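Local coordinates for homoaconitase small subunit (Methanocaldococcus jannaschii, PDB 2PKP), which forms, with the large subunit HacA, a hydro-lyase that interconverts homocitrate, cis-homoaconitate and homoisocitrate in 2-oxosuberate biosynthesis, at residues K4-F10 / G52-V56; V71-K75 / N94-L100; A81-F87 / P102-D108. All coordinates share one frame; numbering follows the deposited sequence.

Contact 1: K4-F10 / G52-V56; sequences KGRAHKF and GDVIV
Ala7, His8 and Lys9 pair with Val54, Ile55 and Val56 as neighbouring parallel strands of the mixed sheet at the heart of this aconitase swivel-type domain. Backbone donors and acceptors alternate between the strands. Val54 N gives its hydrogen to Arg6 O, and His8 N gives one to Val54 O at 2.9 Å. The next link, from Val56 N to His8 O, is nearly straight at 174°, although the donor stands above the carbonyl plane. Phe10 N, already past the end of its strand, closes the series on Val56 O at 2.8 Å.

Before the ladder starts, a side chain stands in for the backbone, and a water lies nearby. Asp53, with CG beside its own backbone N (chi1 -77°), turns its carboxylate so that OD1 accepts from Arg6 N at 3.1 Å, met from above the carboxylate plane. OD2 is taken by Lys50 N, so this short acid serves two amides. Farther back, the water lies 2.7 Å from Gly52 O and within reach of Lys4 O, placed to donate to either. Gly5 suits this place because a CB would run into Gly52 O; its CA instead makes a CA-H...O contact with that Gly52 O at 3.5 Å. The lysine ends look elsewhere, Lys4 NZ to Glu117 of its own chain and of the second subunit, Lys9 NZ to Ile110 O.

Phe10, beyond the strand, brings CD2 obliquely to CG2 of Ile55, which shares a face with His8. On the other face, Ala7 is small enough for its CB to meet Val56 CG2 at 3.7 Å.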
loop_
_atom_site.group_PDB
_atom_site.type_symbol
_atom_site.label_atom_id
_atom_site.label_comp_id
_atom_site.label_asym_id
_atom_site.label_seq_id
_atom_site.Cartn_x
_atom_site.Cartn_y
_atom_site.Cartn_z
ATOM N N LYS A 4 -6.065 1.936 -6.695
ATOM C CA LYS A 4 -7.151 1.285 -7.418
ATOM C C LYS A 4 -7.658 0.052 -6.687
ATOM O O LYS A 4 -6.883 -0.839 -6.328
ATOM C CB LYS A 4 -6.692 0.904 -8.829
ATOM C CG LYS A 4 -7.740 0.197 -9.673
ATOM C CD LYS A 4 -7.330 0.204 -11.140
ATOM C CE LYS A 4 -8.345 -0.501 -12.021
ATOM N NZ LYS A 4 -8.010 -0.302 -13.463
ATOM N N GLY A 5 -8.971 0.008 -6.470
ATOM C CA GLY A 5 -9.565 -1.127 -5.786
ATOM C C GLY A 5 -11.079 -1.098 -5.820
ATOM O O GLY A 5 -11.678 -0.249 -6.484
ATOM N N ARG A 6 -11.703 -2.023 -5.101
ATOM C CA ARG A 6 -13.151 -2.091 -5.062
ATOM C C ARG A 6 -13.708 -1.110 -4.032
ATOM O O ARG A 6 -13.175 -0.974 -2.931
ATOM C CB ARG A 6 -13.615 -3.519 -4.739
ATOM C CG ARG A 6 -15.128 -3.706 -4.840
ATOM C CD ARG A 6 -15.548 -5.149 -4.557
ATOM N NE ARG A 6 -14.995 -6.085 -5.535
ATOM C CZ ARG A 6 -15.252 -6.047 -6.841
ATOM N NH1 ARG A 6 -16.061 -5.120 -7.338
ATOM N NH2 ARG A 6 -14.689 -6.932 -7.655
ATOM N N ALA A 7 -14.786 -0.433 -4.407
ATOM C CA ALA A 7 -15.424 0.542 -3.539
ATOM C C ALA A 7 -16.478 -0.093 -2.632
ATOM O O ALA A 7 -17.279 -0.908 -3.075
ATOM C CB ALA A 7 -16.069 1.628 -4.390
ATOM N N HIS A 8 -16.466 0.277 -1.356
ATOM C CA HIS A 8 -17.462 -0.227 -0.415
ATOM C C HIS A 8 -18.204 1.032 -0.008
ATOM O O HIS A 8 -17.672 1.873 0.717
ATOM C CB HIS A 8 -16.794 -0.899 0.785
ATOM C CG HIS A 8 -16.035 -2.140 0.428
ATOM N ND1 HIS A 8 -14.709 -2.120 0.044
ATOM C CD2 HIS A 8 -16.430 -3.431 0.348
ATOM C CE1 HIS A 8 -14.322 -3.347 -0.253
ATOM N NE2 HIS A 8 -15.346 -4.162 -0.079
ATOM N N LYS A 9 -19.428 1.163 -0.509
ATOM C CA LYS A 9 -20.222 2.354 -0.275
ATOM C C LYS A 9 -21.140 2.381 0.943
ATOM O O LYS A 9 -21.877 1.436 1.214
ATOM C CB LYS A 9 -21.044 2.680 -1.524
ATOM C CG LYS A 9 -21.798 3.980 -1.371
ATOM C CD LYS A 9 -22.383 4.495 -2.660
ATOM C CE LYS A 9 -22.804 5.957 -2.478
ATOM N NZ LYS A 9 -23.327 6.552 -3.721
ATOM N N PHE A 10 -21.093 3.504 1.647
ATOM C CA PHE A 10 -21.897 3.741 2.838
ATOM C C PHE A 10 -22.592 5.097 2.679
ATOM O O PHE A 10 -22.244 5.876 1.783
ATOM C CB PHE A 10 -20.990 3.745 4.066
ATOM C CG PHE A 10 -20.278 2.443 4.288
ATOM C CD1 PHE A 10 -20.833 1.457 5.100
ATOM C CD2 PHE A 10 -19.056 2.191 3.671
ATOM C CE1 PHE A 10 -20.182 0.237 5.297
ATOM C CE2 PHE A 10 -18.394 0.974 3.858
ATOM C CZ PHE A 10 -18.956 -0.004 4.672
ATOM N N GLY A 52 -6.136 -2.851 -0.406
ATOM C CA GLY A 52 -6.182 -2.090 -1.640
ATOM C C GLY A 52 -7.554 -1.519 -1.944
ATOM O O GLY A 52 -7.698 -0.677 -2.826
ATOM N N ASP A 53 -8.568 -1.983 -1.222
ATOM C CA ASP A 53 -9.922 -1.490 -1.431
ATOM C C ASP A 53 -10.090 -0.072 -0.898
ATOM O O ASP A 53 -9.197 0.477 -0.250
ATOM C CB ASP A 53 -10.945 -2.418 -0.773
ATOM C CG ASP A 53 -11.191 -3.672 -1.582
ATOM O OD1 ASP A 53 -10.686 -3.754 -2.723
ATOM O OD2 ASP A 53 -11.902 -4.567 -1.083
ATOM N N VAL A 54 -11.249 0.509 -1.175
ATOM C CA VAL A 54 -11.537 1.876 -0.775
ATOM C C VAL A 54 -12.927 2.009 -0.166
ATOM O O VAL A 54 -13.891 1.429 -0.661
ATOM C CB VAL A 54 -11.435 2.818 -2.012
ATOM C CG1 VAL A 54 -11.748 4.250 -1.628
ATOM C CG2 VAL A 54 -10.039 2.714 -2.622
ATOM N N ILE A 55 -13.022 2.771 0.916
ATOM C CA ILE A 55 -14.307 3.010 1.554
ATOM C C ILE A 55 -14.834 4.282 0.920
ATOM O O ILE A 55 -14.103 5.260 0.772
ATOM C CB ILE A 55 -14.175 3.243 3.074
ATOM C CG1 ILE A 55 -13.822 1.931 3.783
ATOM C CG2 ILE A 55 -15.484 3.818 3.614
ATOM C CD1 ILE A 55 -13.541 2.096 5.258
ATOM N N VAL A 56 -16.099 4.256 0.529
ATOM C CA VAL A 56 -16.736 5.405 -0.092
ATOM C C VAL A 56 -17.964 5.753 0.750
ATOM O O VAL A 56 -18.771 4.878 1.069
ATOM C CB VAL A 56 -17.132 5.064 -1.547
ATOM C CG1 VAL A 56 -17.854 6.242 -2.197
ATOM C CG2 VAL A 56 -15.875 4.697 -2.340
HETATM O O HOH W 1 -5.348 0.188 -3.780
#

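Contact 2: V71-K75 / N94-L100; sequences VIAIK and NAINVGL
Val71 is the main bump of this interface, and its two methyls go to different places. CG1 drops between Asn94 and Ala95, 3.6 Å from Ala95 N and against Asn94 CB; the alanine, its CB 4.2 Å from Val71 CG1, lets the methyl come down on the backbone. CG2, set between the backbone N and the carbonyl carbon, presses on Val98 CG2 at 3.6 Å and also touches Val98 CG1, so two branched residues fit one against the other. Ile72 adds only a loose touch on Val98.

Helices 68-75 and 89-98 both belong to the alpha/beta part of the aconitase swivel-type domain, and their short segments here cross at -49° with axes 9.9 Å apart. Helix 89-98 finishes in a Schellman motif: Gly99, at positive phi, lets the chain turn back, with Leu100 N bonding to Ala95 O and Gly99 N to Ile96 O. Val98 N is a second donor to Ala95 O, from the opposite face of its plane. The turn aims Leu100 back at the first helix. Its CD2 enters between Val71 and Ile74, 3.8 Å from Ile74 CG2 and 4.1 Å from Val71 CB, the side chains of Ile74 and Leu100 crossing at about a right angle.

Lys75 closes the edge with its aliphatic part: CG lies anti to the backbone N (chi1 179°), and the chain runs extended to CE, 2.9 Å from Val98 O, bending only at chi4.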
loop_
_atom_site.group_PDB
_atom_site.type_symbol
_atom_site.label_atom_id
_atom_site.label_comp_id
_atom_site.label_asym_id
_atom_site.label_seq_id
_atom_site.Cartn_x
_atom_site.Cartn_y
_atom_site.Cartn_z
ATOM N N VAL A 71 -9.487 5.395 12.605
ATOM C CA VAL A 71 -8.624 5.488 11.434
ATOM C C VAL A 71 -7.656 4.323 11.381
ATOM O O VAL A 71 -7.244 3.906 10.305
ATOM C CB VAL A 71 -7.823 6.825 11.403
ATOM C CG1 VAL A 71 -8.789 7.997 11.400
ATOM C CG2 VAL A 71 -6.874 6.910 12.575
ATOM N N ILE A 72 -7.290 3.800 12.548
ATOM C CA ILE A 72 -6.380 2.664 12.612
ATOM C C ILE A 72 -7.104 1.397 12.145
ATOM O O ILE A 72 -6.500 0.522 11.530
ATOM C CB ILE A 72 -5.835 2.467 14.052
ATOM C CG1 ILE A 72 -4.881 3.618 14.395
ATOM C CG2 ILE A 72 -5.124 1.120 14.180
ATOM C CD1 ILE A 72 -4.291 3.539 15.795
ATOM N N ALA A 73 -8.401 1.320 12.429
ATOM C CA ALA A 73 -9.218 0.176 12.032
ATOM C C ALA A 73 -9.306 0.123 10.515
ATOM O O ALA A 73 -9.239 -0.946 9.914
ATOM C CB ALA A 73 -10.615 0.295 12.629
ATOM N N ILE A 74 -9.462 1.290 9.898
ATOM C CA ILE A 74 -9.544 1.384 8.448
ATOM C C ILE A 74 -8.177 1.077 7.826
ATOM O O ILE A 74 -8.050 0.196 6.971
ATOM C CB ILE A 74 -9.999 2.801 8.018
ATOM C CG1 ILE A 74 -11.410 3.072 8.555
ATOM C CG2 ILE A 74 -9.968 2.926 6.495
ATOM C CD1 ILE A 74 -11.886 4.508 8.373
ATOM N N LYS A 75 -7.153 1.797 8.278
ATOM C CA LYS A 75 -5.800 1.620 7.763
ATOM C C LYS A 75 -5.311 0.175 7.855
ATOM O O LYS A 75 -4.667 -0.327 6.927
ATOM C CB LYS A 75 -4.832 2.545 8.508
ATOM C CG LYS A 75 -3.373 2.434 8.073
ATOM C CD LYS A 75 -2.490 3.331 8.950
ATOM C CE LYS A 75 -1.016 3.308 8.538
ATOM N NZ LYS A 75 -0.373 1.980 8.741
ATOM N N ASN A 94 -6.973 12.931 12.249
ATOM C CA ASN A 94 -6.437 11.634 12.652
ATOM C C ASN A 94 -6.020 10.816 11.440
ATOM O O ASN A 94 -4.979 10.156 11.454
ATOM C CB ASN A 94 -7.466 10.848 13.472
ATOM C CG ASN A 94 -7.712 11.459 14.841
ATOM O OD1 ASN A 94 -6.879 12.207 15.357
ATOM N ND2 ASN A 94 -8.852 11.133 15.442
ATOM N N ALA A 95 -6.833 10.863 10.390
ATOM C CA ALA A 95 -6.532 10.118 9.176
ATOM C C ALA A 95 -5.181 10.564 8.619
ATOM O O ALA A 95 -4.318 9.738 8.322
ATOM C CB ALA A 95 -7.626 10.336 8.139
ATOM N N ILE A 96 -5.010 11.874 8.476
ATOM C CA ILE A 96 -3.760 12.435 7.969
ATOM C C ILE A 96 -2.579 11.936 8.802
ATOM O O ILE A 96 -1.565 11.485 8.268
ATOM C CB ILE A 96 -3.760 13.983 8.043
ATOM C CG1 ILE A 96 -4.870 14.562 7.160
ATOM C CG2 ILE A 96 -2.394 14.523 7.627
ATOM C CD1 ILE A 96 -4.696 14.288 5.683
ATOM N N ASN A 97 -2.724 12.009 10.120
ATOM C CA ASN A 97 -1.653 11.598 11.016
ATOM C C ASN A 97 -1.255 10.124 11.020
ATOM O O ASN A 97 -0.169 9.796 11.492
ATOM C CB ASN A 97 -1.956 12.079 12.435
ATOM C CG ASN A 97 -1.897 13.597 12.549
ATOM O OD1 ASN A 97 -1.125 14.251 11.843
ATOM N ND2 ASN A 97 -2.695 14.160 13.444
ATOM N N VAL A 98 -2.109 9.237 10.508
ATOM C CA VAL A 98 -1.756 7.815 10.442
ATOM C C VAL A 98 -1.475 7.399 9.005
ATOM O O VAL A 98 -1.208 6.232 8.732
ATOM C CB VAL A 98 -2.866 6.878 10.993
ATOM C CG1 VAL A 98 -3.113 7.164 12.474
ATOM C CG2 VAL A 98 -4.138 7.028 10.175
ATOM N N GLY A 99 -1.541 8.354 8.083
ATOM C CA GLY A 99 -1.277 8.038 6.687
ATOM C C GLY A 99 -2.481 7.562 5.883
ATOM O O GLY A 99 -2.324 7.001 4.799
ATOM N N LEU A 100 -3.682 7.769 6.413
ATOM C CA LEU A 100 -4.906 7.369 5.712
ATOM C C LEU A 100 -5.357 8.587 4.914
ATOM O O LEU A 100 -5.581 9.652 5.481
ATOM C CB LEU A 100 -5.989 6.964 6.722
ATOM C CG LEU A 100 -7.352 6.531 6.180
ATOM C CD1 LEU A 100 -7.187 5.333 5.250
ATOM C CD2 LEU A 100 -8.281 6.193 7.348
#

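Contact 3: A81-F87 / P102-D108; sequences AVIAKSF and PIIANTD
Strands 81-84 and 101-104 are the two parallel strands of a beta-alpha-beta unit whose connection is helix 89-98, and Val82, Ile83 and Ala84 lie beside Pro102, Ile103 and Ile104. Ile103 uses both its N-H and its C=O on strand 81-84: its N gives to Val82 O at 2.8 Å, and its O takes Ala84 N at 2.9 Å. Ala105 N then bonds to Ala84 O. None of these bonds needs an N-H from Pro102, so a proline fits, and its ring packs on Phe87.

Phe87 folds back from the loop that leads into the crossover helix. With CG beside the backbone N (chi1 -70°), its ring lies between Pro102 CB on one face, a CH-pi contact 3.8 Å from the centroid, and Ala84 CB on the other. Ile104 CG1 comes to the ring's edge. Ile83 CG2 packs on Ala105 CB and Thr107 CG2, while Thr107 OG1 bonds to Ala57 O.

Lys85 reaches out fully extended, its CG 3.4 Å from Thr107 OG1, and plants NZ 2.7 Å from Asp108 OD1, on the syn side but 33° out of the carboxylate plane; a weaker bond goes to Asp108 OD2. A methionine here would probably leave the Asp108 carboxylate without its cationic partner and the end of the long side chain without an anchor. Asn106 OD1 accepts from Asp108 N at 3.2 Å, an Asx turn just before the acid.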
loop_
_atom_site.group_PDB
_atom_site.type_symbol
_atom_site.label_atom_id
_atom_site.label_comp_id
_atom_site.label_asym_id
_atom_site.label_seq_id
_atom_site.Cartn_x
_atom_site.Cartn_y
_atom_site.Cartn_z
ATOM N N ALA A 81 -7.257 4.793 1.313
ATOM C CA ALA A 81 -8.033 6.014 1.167
ATOM C C ALA A 81 -9.521 5.849 1.420
ATOM O O ALA A 81 -10.086 4.766 1.282
ATOM C CB ALA A 81 -7.816 6.602 -0.236
ATOM N N VAL A 82 -10.146 6.958 1.788
ATOM C CA VAL A 82 -11.574 6.995 2.034
ATOM C C VAL A 82 -12.083 8.146 1.194
ATOM O O VAL A 82 -11.543 9.251 1.257
ATOM C CB VAL A 82 -11.892 7.289 3.516
ATOM C CG1 VAL A 82 -13.385 7.420 3.715
ATOM C CG2 VAL A 82 -11.338 6.183 4.384
ATOM N N ILE A 83 -13.103 7.885 0.392
ATOM C CA ILE A 83 -13.681 8.928 -0.437
ATOM C C ILE A 83 -15.031 9.299 0.166
ATOM O O ILE A 83 -15.873 8.429 0.381
ATOM C CB ILE A 83 -13.902 8.436 -1.885
ATOM C CG1 ILE A 83 -12.594 7.879 -2.456
ATOM C CG2 ILE A 83 -14.396 9.587 -2.758
ATOM C CD1 ILE A 83 -12.765 7.216 -3.832
ATOM N N ALA A 84 -15.237 10.580 0.444
ATOM C CA ALA A 84 -16.507 11.022 1.016
ATOM C C ALA A 84 -16.873 12.418 0.519
ATOM O O ALA A 84 -16.032 13.121 -0.051
ATOM C CB ALA A 84 -16.426 11.013 2.550
ATOM N N LYS A 85 -18.131 12.809 0.729
ATOM C CA LYS A 85 -18.590 14.135 0.328
ATOM C C LYS A 85 -17.993 15.148 1.297
ATOM O O LYS A 85 -17.674 16.270 0.917
ATOM C CB LYS A 85 -20.117 14.222 0.361
ATOM C CG LYS A 85 -20.817 13.391 -0.698
ATOM C CD LYS A 85 -22.319 13.647 -0.671
ATOM C CE LYS A 85 -23.052 12.811 -1.700
ATOM N NZ LYS A 85 -24.518 13.066 -1.659
ATOM N N SER A 86 -17.859 14.742 2.557
ATOM C CA SER A 86 -17.261 15.589 3.584
ATOM C C SER A 86 -16.794 14.720 4.751
ATOM O O SER A 86 -17.293 13.609 4.954
ATOM C CB SER A 86 -18.243 16.665 4.069
ATOM O OG SER A 86 -19.396 16.101 4.664
ATOM N N PHE A 87 -15.832 15.233 5.513
ATOM C CA PHE A 87 -15.262 14.507 6.642
ATOM C C PHE A 87 -15.365 15.273 7.950
ATOM O O PHE A 87 -15.166 16.490 7.980
ATOM C CB PHE A 87 -13.775 14.238 6.407
ATOM C CG PHE A 87 -13.488 13.241 5.324
ATOM C CD1 PHE A 87 -13.473 11.878 5.604
ATOM C CD2 PHE A 87 -13.194 13.665 4.029
ATOM C CE1 PHE A 87 -13.164 10.949 4.615
ATOM C CE2 PHE A 87 -12.883 12.744 3.029
ATOM C CZ PHE A 87 -12.867 11.383 3.323
ATOM N N PRO A 102 -7.769 11.049 3.082
ATOM C CA PRO A 102 -9.170 11.452 2.996
ATOM C C PRO A 102 -9.342 12.199 1.674
ATOM O O PRO A 102 -8.671 13.206 1.427
ATOM C CB PRO A 102 -9.351 12.384 4.195
ATOM C CG PRO A 102 -8.005 12.349 4.939
ATOM C CD PRO A 102 -7.008 12.020 3.876
ATOM N N ILE A 103 -10.231 11.699 0.827
ATOM C CA ILE A 103 -10.486 12.315 -0.466
ATOM C C ILE A 103 -11.929 12.820 -0.534
ATOM O O ILE A 103 -12.856 12.097 -0.176
ATOM C CB ILE A 103 -10.224 11.295 -1.586
ATOM C CG1 ILE A 103 -8.730 10.960 -1.612
ATOM C CG2 ILE A 103 -10.702 11.838 -2.926
ATOM C CD1 ILE A 103 -8.394 9.762 -2.433
ATOM N N ILE A 104 -12.107 14.063 -0.972
ATOM C CA ILE A 104 -13.441 14.657 -1.093
ATOM C C ILE A 104 -13.938 14.581 -2.535
ATOM O O ILE A 104 -13.209 14.920 -3.461
ATOM C CB ILE A 104 -13.431 16.137 -0.643
ATOM C CG1 ILE A 104 -13.115 16.209 0.853
ATOM C CG2 ILE A 104 -14.790 16.803 -0.941
ATOM C CD1 ILE A 104 -13.017 17.630 1.392
ATOM N N ALA A 105 -15.174 14.122 -2.716
ATOM C CA ALA A 105 -15.774 14.004 -4.047
ATOM C C ALA A 105 -17.277 13.783 -3.938
ATOM O O ALA A 105 -17.794 13.486 -2.854
ATOM C CB ALA A 105 -15.142 12.833 -4.807
ATOM N N ASN A 106 -17.984 13.927 -5.058
ATOM C CA ASN A 106 -19.421 13.692 -5.046
ATOM C C ASN A 106 -19.605 12.183 -5.143
ATOM O O ASN A 106 -19.667 11.621 -6.240
ATOM C CB ASN A 106 -20.116 14.378 -6.225
ATOM C CG ASN A 106 -21.617 14.125 -6.231
ATOM O OD1 ASN A 106 -22.165 13.524 -5.297
ATOM N ND2 ASN A 106 -22.289 14.579 -7.280
ATOM N N THR A 107 -19.699 11.528 -3.991
ATOM C CA THR A 107 -19.829 10.083 -3.967
ATOM C C THR A 107 -21.153 9.532 -4.470
ATOM O O THR A 107 -21.337 8.320 -4.494
ATOM C CB THR A 107 -19.544 9.517 -2.571
ATOM O OG1 THR A 107 -20.449 10.093 -1.627
ATOM C CG2 THR A 107 -18.117 9.834 -2.161
ATOM N N ASP A 108 -22.085 10.399 -4.854
ATOM C CA ASP A 108 -23.343 9.893 -5.405
ATOM C C ASP A 108 -22.991 9.251 -6.759
ATOM O O ASP A 108 -23.737 8.429 -7.285
ATOM C CB ASP A 108 -24.364 11.022 -5.638
ATOM C CG ASP A 108 -24.896 11.625 -4.342
ATOM O OD1 ASP A 108 -24.828 10.965 -3.283
ATOM O OD2 ASP A 108 -25.404 12.768 -4.392
#

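In the fold
Contacts 1 and 3 belong to one sheet: strands 54-57 and 81-84 are neighbours in it, and Ile55 O accepts from Ile83 N between them, probably as a hydrogen bond. Both are partly buried backbone ladders with polar groups at their margins: a carboxylate and a water in contact 1, a salt bridge in contact 3. Lys9 NZ, probably bonded to Thr107 O, ties the two margins together. Contact 2 differs: buried, about 6 Å from the chain centre, it joins two helices by apolar packing. It still rests on the sheet, for Ile74 meets Ile55 and Val82, while Ala95 and Ile96 lie on Pro102. Helix 89-98, one wall of contact 2, is also the crossover between the two strands of contact 3.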